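Local coordinates for putative polyketide synthase (Brevibacillus brevis, PDB 6HP2), which serves as the O-methyltransferase domain of a trans-AT polyketide synthase multienzyme, binding S-adenosyl-L-homocysteine and probably methylating polyketide intermediates with S-adenosylmethionine as donor, at residues T108-I113 with A148-K153; G181-I186 with H231-D236. One frame throughout, in Å; residues are numbered along the deposited sequence.

Contact 1 of 2, residues T108-I113 with A148-K153; sequences TDVIQI and AKIFNK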
# COMPACT_ATOMS: atom_id res chain seq x y z
N THR A 108 -6.79 1.27 -9.84
CA THR A 108 -5.81 0.77 -10.79
C THR A 108 -5.51 -0.72 -10.59
O THR A 108 -5.49 -1.48 -11.56
CB THR A 108 -4.53 1.61 -10.69
OG1 THR A 108 -4.85 2.98 -11.05
CG2 THR A 108 -3.46 1.13 -11.67
N ASP A 109 -5.26 -1.14 -9.34
CA ASP A 109 -4.99 -2.57 -9.09
C ASP A 109 -6.25 -3.42 -9.25
O ASP A 109 -6.20 -4.54 -9.77
CB ASP A 109 -4.41 -2.80 -7.68
CG ASP A 109 -3.00 -2.25 -7.55
OD1 ASP A 109 -2.14 -2.50 -8.43
OD2 ASP A 109 -2.75 -1.48 -6.60
N VAL A 110 -7.39 -2.92 -8.79
CA VAL A 110 -8.65 -3.61 -9.06
C VAL A 110 -8.81 -3.93 -10.54
O VAL A 110 -9.19 -5.05 -10.93
CB VAL A 110 -9.83 -2.79 -8.53
CG1 VAL A 110 -11.15 -3.27 -9.12
CG2 VAL A 110 -9.89 -2.87 -7.04
N ILE A 111 -8.48 -2.96 -11.37
CA ILE A 111 -8.64 -3.05 -12.81
C ILE A 111 -7.56 -3.90 -13.42
O ILE A 111 -7.85 -4.76 -14.26
CB ILE A 111 -8.65 -1.64 -13.44
CG1 ILE A 111 -9.98 -0.98 -13.19
CG2 ILE A 111 -8.29 -1.71 -14.93
CD1 ILE A 111 -9.90 0.54 -13.34
N GLN A 112 -6.29 -3.60 -13.10
CA GLN A 112 -5.19 -4.31 -13.76
C GLN A 112 -5.16 -5.80 -13.40
O GLN A 112 -4.78 -6.64 -14.25
CB GLN A 112 -3.85 -3.67 -13.44
CG GLN A 112 -3.61 -2.29 -14.14
CD GLN A 112 -2.27 -1.66 -13.72
OE1 GLN A 112 -1.57 -2.13 -12.79
NE2 GLN A 112 -1.92 -0.59 -14.37
N ILE A 113 -5.50 -6.16 -12.14
CA ILE A 113 -5.52 -7.59 -11.78
C ILE A 113 -6.59 -8.31 -12.60
O ILE A 113 -6.39 -9.43 -13.10
CB ILE A 113 -5.75 -7.80 -10.27
CG1 ILE A 113 -4.55 -7.33 -9.48
CG2 ILE A 113 -6.06 -9.28 -9.98
CD1 ILE A 113 -4.82 -7.23 -8.01
N ALA A 148 -15.15 -6.79 -12.08
CA ALA A 148 -14.52 -5.78 -11.22
C ALA A 148 -15.58 -4.78 -10.83
O ALA A 148 -16.39 -4.40 -11.67
CB ALA A 148 -13.40 -5.08 -11.92
N LYS A 149 -15.60 -4.40 -9.54
CA LYS A 149 -16.59 -3.47 -9.06
C LYS A 149 -15.99 -2.69 -7.89
O LYS A 149 -15.34 -3.28 -7.01
CB LYS A 149 -17.88 -4.15 -8.63
CG LYS A 149 -19.02 -3.17 -8.34
CD LYS A 149 -20.30 -3.89 -7.95
CE LYS A 149 -21.47 -2.93 -7.83
NZ LYS A 149 -22.76 -3.63 -7.58
N ILE A 150 -16.24 -1.38 -7.86
CA ILE A 150 -15.74 -0.54 -6.78
C ILE A 150 -16.90 0.06 -6.02
O ILE A 150 -17.88 0.52 -6.62
CB ILE A 150 -14.80 0.56 -7.31
CG1 ILE A 150 -13.53 -0.12 -7.83
CG2 ILE A 150 -14.51 1.58 -6.22
CD1 ILE A 150 -12.68 0.77 -8.72
N PHE A 151 -16.80 0.06 -4.70
CA PHE A 151 -17.88 0.54 -3.82
C PHE A 151 -17.38 1.77 -3.03
O PHE A 151 -16.25 1.79 -2.58
CB PHE A 151 -18.32 -0.53 -2.79
CG PHE A 151 -18.69 -1.84 -3.40
CD1 PHE A 151 -17.73 -2.81 -3.58
CD2 PHE A 151 -19.99 -2.12 -3.72
CE1 PHE A 151 -18.05 -4.04 -4.14
CE2 PHE A 151 -20.34 -3.36 -4.28
CZ PHE A 151 -19.36 -4.33 -4.46
N ASN A 152 -18.22 2.80 -2.90
CA ASN A 152 -17.92 3.99 -2.10
C ASN A 152 -18.32 3.65 -0.66
O ASN A 152 -19.46 3.87 -0.26
CB ASN A 152 -18.71 5.19 -2.62
CG ASN A 152 -18.38 6.45 -1.82
OD1 ASN A 152 -17.29 6.56 -1.16
ND2 ASN A 152 -19.27 7.32 -1.78
N LYS A 153 -17.43 3.01 0.09
CA LYS A 153 -17.76 2.49 1.40
C LYS A 153 -16.55 2.64 2.32
O LYS A 153 -15.41 2.80 1.86
CB LYS A 153 -18.13 0.99 1.36
CG LYS A 153 -19.47 0.67 0.65
CD LYS A 153 -20.65 1.35 1.27
CE LYS A 153 -21.93 1.05 0.49
NZ LYS A 153 -23.08 1.85 0.99

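Contact 2 of 2, residues G181-I186 with H231-D236; sequences GLFQNI and HQLVID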
# COMPACT_ATOMS: atom_id res chain seq x y z
N GLY A 181 -12.01 -2.31 14.01
CA GLY A 181 -13.08 -2.46 13.04
C GLY A 181 -12.54 -2.97 11.72
O GLY A 181 -13.04 -3.95 11.17
N LEU A 182 -11.50 -2.31 11.22
CA LEU A 182 -10.91 -2.68 9.94
C LEU A 182 -10.42 -4.12 9.94
O LEU A 182 -10.73 -4.89 9.03
CB LEU A 182 -9.76 -1.73 9.65
CG LEU A 182 -8.94 -2.04 8.41
CD1 LEU A 182 -9.77 -1.97 7.13
CD2 LEU A 182 -7.76 -1.11 8.42
N PHE A 183 -9.65 -4.52 10.95
CA PHE A 183 -9.05 -5.87 10.88
C PHE A 183 -10.03 -6.95 11.27
O PHE A 183 -9.86 -8.09 10.86
CB PHE A 183 -7.74 -5.92 11.71
CG PHE A 183 -6.57 -5.37 10.91
CD1 PHE A 183 -5.83 -6.20 10.12
CD2 PHE A 183 -6.23 -4.00 10.94
CE1 PHE A 183 -4.80 -5.69 9.36
CE2 PHE A 183 -5.19 -3.49 10.13
CZ PHE A 183 -4.47 -4.34 9.38
N GLN A 184 -11.10 -6.62 12.00
CA GLN A 184 -12.21 -7.54 12.11
C GLN A 184 -12.79 -7.82 10.74
O GLN A 184 -13.02 -8.98 10.37
CB GLN A 184 -13.28 -6.96 13.05
CG GLN A 184 -14.53 -7.78 13.15
CD GLN A 184 -14.32 -9.07 13.90
OE1 GLN A 184 -13.29 -9.26 14.53
NE2 GLN A 184 -15.26 -9.95 13.81
N ASN A 185 -12.99 -6.75 9.96
CA ASN A 185 -13.54 -6.84 8.62
C ASN A 185 -12.64 -7.67 7.73
O ASN A 185 -13.10 -8.59 7.04
CB ASN A 185 -13.75 -5.42 8.05
CG ASN A 185 -14.88 -5.33 7.01
OD1 ASN A 185 -15.58 -6.31 6.71
ND2 ASN A 185 -15.09 -4.14 6.48
N ILE A 186 -11.35 -7.40 7.78
CA ILE A 186 -10.39 -8.12 6.93
C ILE A 186 -10.36 -9.60 7.28
O ILE A 186 -10.52 -10.48 6.41
CB ILE A 186 -9.00 -7.49 7.09
CG1 ILE A 186 -8.96 -6.09 6.48
CG2 ILE A 186 -7.87 -8.46 6.53
CD1 ILE A 186 -7.68 -5.37 6.77
N HIS A 231 -6.60 -10.47 15.55
CA HIS A 231 -7.47 -10.90 14.46
C HIS A 231 -6.92 -12.10 13.69
O HIS A 231 -7.15 -12.22 12.50
CB HIS A 231 -7.74 -9.70 13.57
CG HIS A 231 -8.41 -8.59 14.32
ND1 HIS A 231 -9.77 -8.61 14.59
CD2 HIS A 231 -7.91 -7.55 15.02
CE1 HIS A 231 -10.07 -7.58 15.36
NE2 HIS A 231 -8.96 -6.90 15.60
N GLN A 232 -6.21 -12.98 14.39
CA GLN A 232 -5.77 -14.28 13.86
C GLN A 232 -4.71 -14.16 12.77
O GLN A 232 -4.45 -15.10 12.02
CB GLN A 232 -6.97 -15.07 13.32
CG GLN A 232 -8.05 -15.43 14.36
CD GLN A 232 -8.99 -14.28 14.67
OE1 GLN A 232 -9.59 -13.69 13.77
NE2 GLN A 232 -9.13 -13.96 15.94
N LEU A 233 -4.05 -13.02 12.65
CA LEU A 233 -3.09 -12.86 11.58
C LEU A 233 -1.66 -12.94 12.08
O LEU A 233 -1.31 -12.45 13.16
CB LEU A 233 -3.33 -11.51 10.88
CG LEU A 233 -4.67 -11.38 10.20
CD1 LEU A 233 -4.97 -9.90 9.77
CD2 LEU A 233 -4.78 -12.26 8.96
N VAL A 234 -0.79 -13.47 11.24
CA VAL A 234 0.63 -13.48 11.50
C VAL A 234 1.36 -13.00 10.29
O VAL A 234 0.90 -13.13 9.16
CB VAL A 234 1.12 -14.91 11.91
CG1 VAL A 234 0.48 -15.26 13.22
CG2 VAL A 234 0.74 -15.91 10.84
N ILE A 235 2.55 -12.49 10.56
CA ILE A 235 3.44 -11.97 9.55
C ILE A 235 4.21 -13.10 8.92
O ILE A 235 5.03 -13.73 9.58
CB ILE A 235 4.38 -10.93 10.15
CG1 ILE A 235 3.59 -9.75 10.67
CG2 ILE A 235 5.43 -10.56 9.10
CD1 ILE A 235 4.43 -8.85 11.64
N ASP A 236 4.00 -13.30 7.61
CA ASP A 236 4.81 -14.27 6.90
C ASP A 236 6.11 -13.62 6.43
O ASP A 236 7.18 -14.26 6.43
CB ASP A 236 4.01 -14.83 5.71
CG ASP A 236 4.74 -16.00 5.03
OD1 ASP A 236 5.09 -16.96 5.74
OD2 ASP A 236 4.96 -15.92 3.82
O HOH W 1 -11.13 -10.96 13.99

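Contact 1 of 2, residues T108-I113 with A148-K153
Between Val110 and its partners Ala148 and Ile150 there is no flat group; the ring of this region, Phe151, belongs to the other side of strand 148-152. One face of it carries Lys149 CG, 4.0 Å above the plane and displaced toward the rim, and the ring meets His123 edge-to-face. The contact itself is aliphatic and rests on one methyl group. Val110 CG1 lies 4.0 Å from Ala148 CB and 4.2 Å from Ile150 CG1, so a single branch touches two residues that alternate onto the same face of the strand. A chi1 of 164° sets this methyl trans to the Val110 nitrogen, while CG2 sits next to that nitrogen and makes neither contact. The valine and isoleucine side chains meet at a slant. All three residues are buried, and no hydrogen bond crosses between the segments. This is helix-on-sheet packing in a Rossmann-like methyltransferase fold. Strand 148-152, the outermost on its side, runs parallel to strand 121-126 and is hydrogen-bonded to it. Helix 108-116 links strands 98-101 and 121-126; Val110 also touches Asp101, and Ile111 and Ala148 both reach Ile139 of helix 129-141.

Contact 2 of 2, residues G181-I186 with H231-D236
His231 lays one face of its imidazole against Phe183 CB and the peptide bond between Phe183 and Gln184. The clearest part of this is a CH-pi contact: Phe183 CB stands 4.0 Å from the centroid of the His231 ring, 27° off its normal. Over the same face, also displaced toward the rim, lies Gln184 N, 3.4 Å above the plane; as an amide within a helix it packs there without hydrogen-bonding to the ring.

The polar link is carried by water. Gln184 CG is trans to its own nitrogen and the chain bends at chi2 (71°), which brings OE1 to the edge of the imidazole, in its plane, with the amide and ring planes 68° apart. Water 1 also lies in the imidazole plane, at its edge: it donates to Gln184 OE1 at 2.8 Å and is hydrogen-bonded to His231 ND1 at 2.8 Å. It also donates to OE1 of the poorly ordered Gln232, over a longer 3.1 Å. At the other ring nitrogen, NE2, His231 is hydrogen-bonded to His180, so both nitrogens have partners.

In the apolar part, Leu233 CD1 lies 3.8 Å from Phe183 CD1, at the ring edge and near its plane, the two side chains crossing at about a right angle. Ile186 CD1, from the next turn of the same helix, sits over one face near the rim.

Gln232, with positive phi, is the C-prime residue of the Schellman motif that ends helix 221-230 and leads into strand 233-240. Phe183 also packs on Trp224, Leu227 and Leu228 of that helix, so helix 179-188 is joined both to helix 221-230 and to the start of the strand, which pairs with strand 284-293.

Contact 1 is complete in the sequence before contact 2 begins; their centres are about 21 Å apart and their nearest atoms about 8 Å, too far to touch. Both reach the same mixed eight-stranded sheet, though in different parts of it. Contact 1 involves strand 148-152, outermost on one side, whereas contact 2 involves strand 233-240, next to the outermost strand on the other. Bound S-adenosyl-L-homocysteine is about 9 Å from the Ile150 side chain and about 11 Å from that of Phe183; Lys153, at the end of contact 1, touches it. Contact 1 seats helix 108-116 on one edge of the sheet that carries the ligand pocket, and contact 2 ties helix 179-188 to the start of strand 233-240 toward the other.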